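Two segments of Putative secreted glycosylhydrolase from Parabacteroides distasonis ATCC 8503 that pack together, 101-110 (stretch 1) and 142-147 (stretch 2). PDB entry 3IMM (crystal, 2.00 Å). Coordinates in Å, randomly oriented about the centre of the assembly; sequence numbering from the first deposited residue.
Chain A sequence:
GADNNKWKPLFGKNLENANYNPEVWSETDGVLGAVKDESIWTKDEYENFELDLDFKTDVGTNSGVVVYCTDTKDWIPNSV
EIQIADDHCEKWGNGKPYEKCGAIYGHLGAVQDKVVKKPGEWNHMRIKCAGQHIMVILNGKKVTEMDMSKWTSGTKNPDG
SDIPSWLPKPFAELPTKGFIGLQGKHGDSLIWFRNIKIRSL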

ATOM      1  N   CYS A 101       0.191 -10.178   1.905  1.00 30.24           N
ATOM      2  CA  CYS A 101       0.722  -8.954   2.514  1.00 28.47           C
ATOM      3  C   CYS A 101       2.101  -8.632   1.946  1.00 28.05           C
ATOM      4  O   CYS A 101       2.959  -9.512   1.894  1.00 30.29           O
ATOM      5  N   GLY A 102       2.275  -7.387   1.477  1.00 28.17           N
ATOM      6  CA  GLY A 102       3.514  -6.920   0.866  1.00 27.83           C
ATOM      7  C   GLY A 102       3.588  -7.207  -0.628  1.00 28.30           C
ATOM      8  O   GLY A 102       4.549  -6.853  -1.257  1.00 27.88           O
ATOM      9  N   ALA A 103       2.562  -7.828  -1.202  1.00 26.31           N
ATOM     10  CA  ALA A 103       2.492  -7.941  -2.631  1.00 26.50           C
ATOM     11  C   ALA A 103       2.218  -6.587  -3.280  1.00 26.49           C
ATOM     12  O   ALA A 103       1.735  -5.657  -2.639  1.00 27.28           O
ATOM     13  N   ILE A 104       2.489  -6.517  -4.581  1.00 24.87           N
ATOM     14  CA  ILE A 104       1.976  -5.430  -5.430  1.00 27.09           C
ATOM     15  C   ILE A 104       0.654  -5.926  -5.972  1.00 26.20           C
ATOM     16  O   ILE A 104       0.584  -6.867  -6.818  1.00 27.35           O
ATOM     17  N   TYR A 105      -0.414  -5.350  -5.430  1.00 27.57           N
ATOM     18  CA  TYR A 105      -1.735  -5.891  -5.599  1.00 27.47           C
ATOM     19  C   TYR A 105      -2.043  -6.016  -7.073  1.00 26.83           C
ATOM     20  O   TYR A 105      -1.844  -5.082  -7.844  1.00 29.87           O
ATOM     21  N   GLY A 106      -2.548  -7.175  -7.438  1.00 26.36           N
ATOM     22  CA  GLY A 106      -2.919  -7.458  -8.841  1.00 27.85           C
ATOM     23  C   GLY A 106      -1.803  -7.692  -9.833  1.00 28.28           C
ATOM     24  O   GLY A 106      -2.079  -8.018 -11.025  1.00 29.23           O
ATOM     25  N   HIS A 107      -0.550  -7.614  -9.355  1.00 27.84           N
ATOM     26  CA  HIS A 107       0.626  -7.550 -10.234  1.00 27.40           C
ATOM     27  C   HIS A 107       1.790  -8.484  -9.897  1.00 28.20           C
ATOM     28  O   HIS A 107       2.429  -9.049 -10.810  1.00 24.52           O
ATOM     29  N   LEU A 108       2.097  -8.628  -8.612  1.00 26.34           N
ATOM     30  CA  LEU A 108       3.268  -9.372  -8.180  1.00 26.02           C
ATOM     31  C   LEU A 108       3.114  -9.891  -6.756  1.00 27.47           C
ATOM     32  O   LEU A 108       2.828  -9.124  -5.834  1.00 28.45           O
ATOM     33  N   GLY A 109       3.314 -11.199  -6.590  1.00 27.01           N
ATOM     34  CA  GLY A 109       3.254 -11.842  -5.294  1.00 28.28           C
ATOM     35  C   GLY A 109       4.459 -11.533  -4.421  1.00 32.02           C
ATOM     36  O   GLY A 109       5.512 -11.096  -4.915  1.00 29.94           O
ATOM     37  N   ALA A 110       4.298 -11.778  -3.119  1.00 34.22           N
ATOM     38  CA  ALA A 110       5.418 -11.727  -2.172  1.00 34.93           C
ATOM     39  C   ALA A 110       6.162 -13.053  -2.279  1.00 35.27           C
ATOM     40  O   ALA A 110       5.600 -14.044  -2.739  1.00 33.49           O
ATOM     41  N   LYS A 142      12.837  -8.789   3.099  1.00 28.15           N
ATOM     42  CA  LYS A 142      12.618  -8.335   1.744  1.00 28.13           C
ATOM     43  C   LYS A 142      11.642  -9.292   1.061  1.00 28.76           C
ATOM     44  O   LYS A 142      12.032 -10.381   0.631  1.00 29.94           O
ATOM     45  N   VAL A 143      10.391  -8.870   0.934  1.00 27.12           N
ATOM     46  CA  VAL A 143       9.352  -9.729   0.399  1.00 27.49           C
ATOM     47  C   VAL A 143       9.029  -9.509  -1.086  1.00 27.55           C
ATOM     48  O   VAL A 143       8.617 -10.435  -1.746  1.00 28.16           O
ATOM     49  N   THR A 144       9.257  -8.314  -1.608  1.00 27.52           N
ATOM     50  CA  THR A 144       8.765  -7.971  -2.940  1.00 26.81           C
ATOM     51  C   THR A 144       9.709  -6.995  -3.572  1.00 26.68           C
ATOM     52  O   THR A 144      10.152  -6.040  -2.932  1.00 24.11           O
ATOM     53  N   GLU A 145      10.018  -7.250  -4.837  1.00 26.59           N
ATOM     54  CA  GLU A 145      10.896  -6.386  -5.642  1.00 27.76           C
ATOM     55  C   GLU A 145      10.341  -6.356  -7.046  1.00 29.72           C
ATOM     56  O   GLU A 145      10.414  -7.347  -7.773  1.00 29.96           O
HETATM   57  N   MSE A 146       9.795  -5.214  -7.426  1.00 28.00           N
HETATM   58  CA  MSE A 146       9.182  -5.050  -8.714  1.00 27.26           C
HETATM   59  C   MSE A 146      10.041  -4.133  -9.546  1.00 27.51           C
HETATM   60  O   MSE A 146      10.389  -3.040  -9.111  1.00 26.38           O
ATOM     61  N   ASP A 147      10.309  -4.546 -10.773  1.00 25.64           N
ATOM     62  CA  ASP A 147      10.730  -3.607 -11.845  1.00 28.16           C
ATOM     63  C   ASP A 147       9.563  -3.413 -12.812  1.00 26.14           C
ATOM     64  O   ASP A 147       9.340  -4.226 -13.678  1.00 26.66           O
TER

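A strand and an irregular loop can pack closely mainly through side chains, and the loop may also carry internal hydrogen bonds of its own. The contact between residues 101-110 and the strand 142-147 is a worked example, burying 393 Å² in total with no backbone-to-backbone hydrogen bond between the two segments.

Cys101 stays out of the contact, its CA-to-CB bond sideways and its thiol satisfied elsewhere in the structure. The polar anchor follows at Gly102, whose carbonyl O accepts a hydrogen bond from Thr144 OG1 at a short 2.6 Å. Thr144 adopts the m rotamer. Gly102 has positive phi, which favours glycine, and an ideal CB here would lie 2.9 Å from Val143 CG2, a clash.

Ala103 points away, but Ile104 (m, m) turns toward the strand. Ile104 CG1 lies 3.7 Å from Thr144 CG2, and Ile104 CG2 lies 3.7 Å from CE of Met146, a selenomethionine in the t, t, m conformation. Tyr105 and Gly106 are out of reach as the chain turns. The turn is braced from within: Ile104 O accepts from the backbone N of both His107 and Leu108, while His107 ND1 donates to Tyr105 O at 2.8 Å. His107 (chi1 m) thus commits a ring nitrogen to its own loop and still places CB 3.6 Å from Met146 CE.

Leu108 (t, p) also points toward the strand, its CD2 3.6 Å from Glu145 O. Leu108 CB is 3.8 Å from Met146 CE, and Leu108 CD2 sits 3.6 Å from Thr144 CG2, so Thr144 combines a polar anchor with an apolar methyl contact. Gly109 adds little. At Ala110 the backbones draw near, with CA 3.5 Å from Val143 O in a CA-H...O contact, and the Ala110 CB lies 4.1 Å from CB of Val143 (m).

Inward-facing Thr144 and Met146 alternate with Glu145, which points away and forms a salt bridge with Lys142.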

ATOM      1  CB  CYS A 101       0.777  -9.100   4.025  1.00 27.95           C
ATOM      2  SG  CYS A 101       0.991  -7.560   4.853  1.00 27.50           S
ATOM      3  CB  ALA A 103       1.435  -8.920  -3.032  1.00 27.77           C
ATOM      4  CB  ILE A 104       2.955  -5.018  -6.563  1.00 29.10           C
ATOM      5  CG1 ILE A 104       4.353  -4.818  -6.013  1.00 24.10           C
ATOM      6  CG2 ILE A 104       2.473  -3.711  -7.286  1.00 28.00           C
ATOM      7  CD1 ILE A 104       4.389  -3.693  -4.953  1.00 24.58           C
ATOM      8  CB  TYR A 105      -2.850  -5.076  -4.926  1.00 28.31           C
ATOM      9  CG  TYR A 105      -4.179  -5.668  -5.254  1.00 28.11           C
ATOM     10  CD1 TYR A 105      -4.594  -6.821  -4.619  1.00 30.01           C
ATOM     11  CD2 TYR A 105      -4.984  -5.150  -6.283  1.00 29.20           C
ATOM     12  CE1 TYR A 105      -5.784  -7.446  -4.965  1.00 33.20           C
ATOM     13  CE2 TYR A 105      -6.179  -5.767  -6.627  1.00 31.72           C
ATOM     14  CZ  TYR A 105      -6.577  -6.902  -5.941  1.00 31.98           C
ATOM     15  OH  TYR A 105      -7.741  -7.534  -6.233  1.00 37.00           O
ATOM     16  CB  HIS A 107       1.109  -6.096 -10.341  1.00 27.46           C
ATOM     17  CG  HIS A 107       0.132  -5.213 -11.052  1.00 25.86           C
ATOM     18  ND1 HIS A 107      -0.948  -4.628 -10.422  1.00 25.12           N
ATOM     19  CD2 HIS A 107       0.041  -4.867 -12.359  1.00 23.93           C
ATOM     20  CE1 HIS A 107      -1.643  -3.941 -11.310  1.00 23.54           C
ATOM     21  NE2 HIS A 107      -1.066  -4.076 -12.494  1.00 25.10           N
ATOM     22  CB  LEU A 108       4.525  -8.472  -8.281  1.00 26.44           C
ATOM     23  CG  LEU A 108       5.858  -9.126  -7.902  1.00 23.15           C
ATOM     24  CD1 LEU A 108       6.266 -10.240  -8.955  1.00 20.38           C
ATOM     25  CD2 LEU A 108       6.921  -8.028  -7.734  1.00 22.33           C
ATOM     26  CB  ALA A 110       4.926 -11.474  -0.760  1.00 33.08           C
ATOM     27  CB  LYS A 142      13.947  -8.265   1.004  1.00 29.99           C
ATOM     28  CG  LYS A 142      13.861  -7.632  -0.369  1.00 30.34           C
ATOM     29  CD  LYS A 142      15.231  -7.103  -0.820  1.00 32.29           C
ATOM     30  CE  LYS A 142      16.194  -8.172  -1.206  1.00 35.59           C
ATOM     31  NZ  LYS A 142      15.590  -9.244  -2.037  1.00 36.61           N
ATOM     32  CB  VAL A 143       8.054  -9.722   1.246  1.00 24.37           C
ATOM     33  CG1 VAL A 143       8.366 -10.337   2.624  1.00 27.08           C
ATOM     34  CG2 VAL A 143       7.467  -8.345   1.393  1.00 25.07           C
ATOM     35  CB  THR A 144       7.321  -7.377  -2.859  1.00 23.98           C
ATOM     36  OG1 THR A 144       6.508  -8.294  -2.119  1.00 27.37           O
ATOM     37  CG2 THR A 144       6.710  -7.105  -4.248  1.00 24.30           C
ATOM     38  CB  GLU A 145      12.320  -6.926  -5.710  1.00 29.52           C
ATOM     39  CG  GLU A 145      13.234  -6.295  -4.742  1.00 33.29           C
ATOM     40  CD  GLU A 145      14.644  -6.754  -4.892  1.00 35.69           C
ATOM     41  OE1 GLU A 145      14.913  -7.922  -4.601  1.00 35.95           O
ATOM     42  OE2 GLU A 145      15.469  -5.936  -5.317  1.00 41.04           O
HETATM   43  CB  MSE A 146       7.821  -4.370  -8.565  1.00 26.67           C
HETATM   44  CG  MSE A 146       7.230  -3.961  -9.913  1.00 29.08           C
HETATM   45 SE   MSE A 146       5.349  -3.494  -9.822  0.75 33.04          SE
HETATM   46  CE  MSE A 146       4.549  -5.153 -10.027  1.00 33.42           C
ATOM     47  CB  ASP A 147      11.966  -4.141 -12.588  1.00 26.69           C
ATOM     48  CG  ASP A 147      12.465  -3.190 -13.702  1.00 30.66           C
ATOM     49  OD1 ASP A 147      11.753  -2.254 -14.145  1.00 27.64           O
ATOM     50  OD2 ASP A 147      13.574  -3.451 -14.186  1.00 35.04           O
TER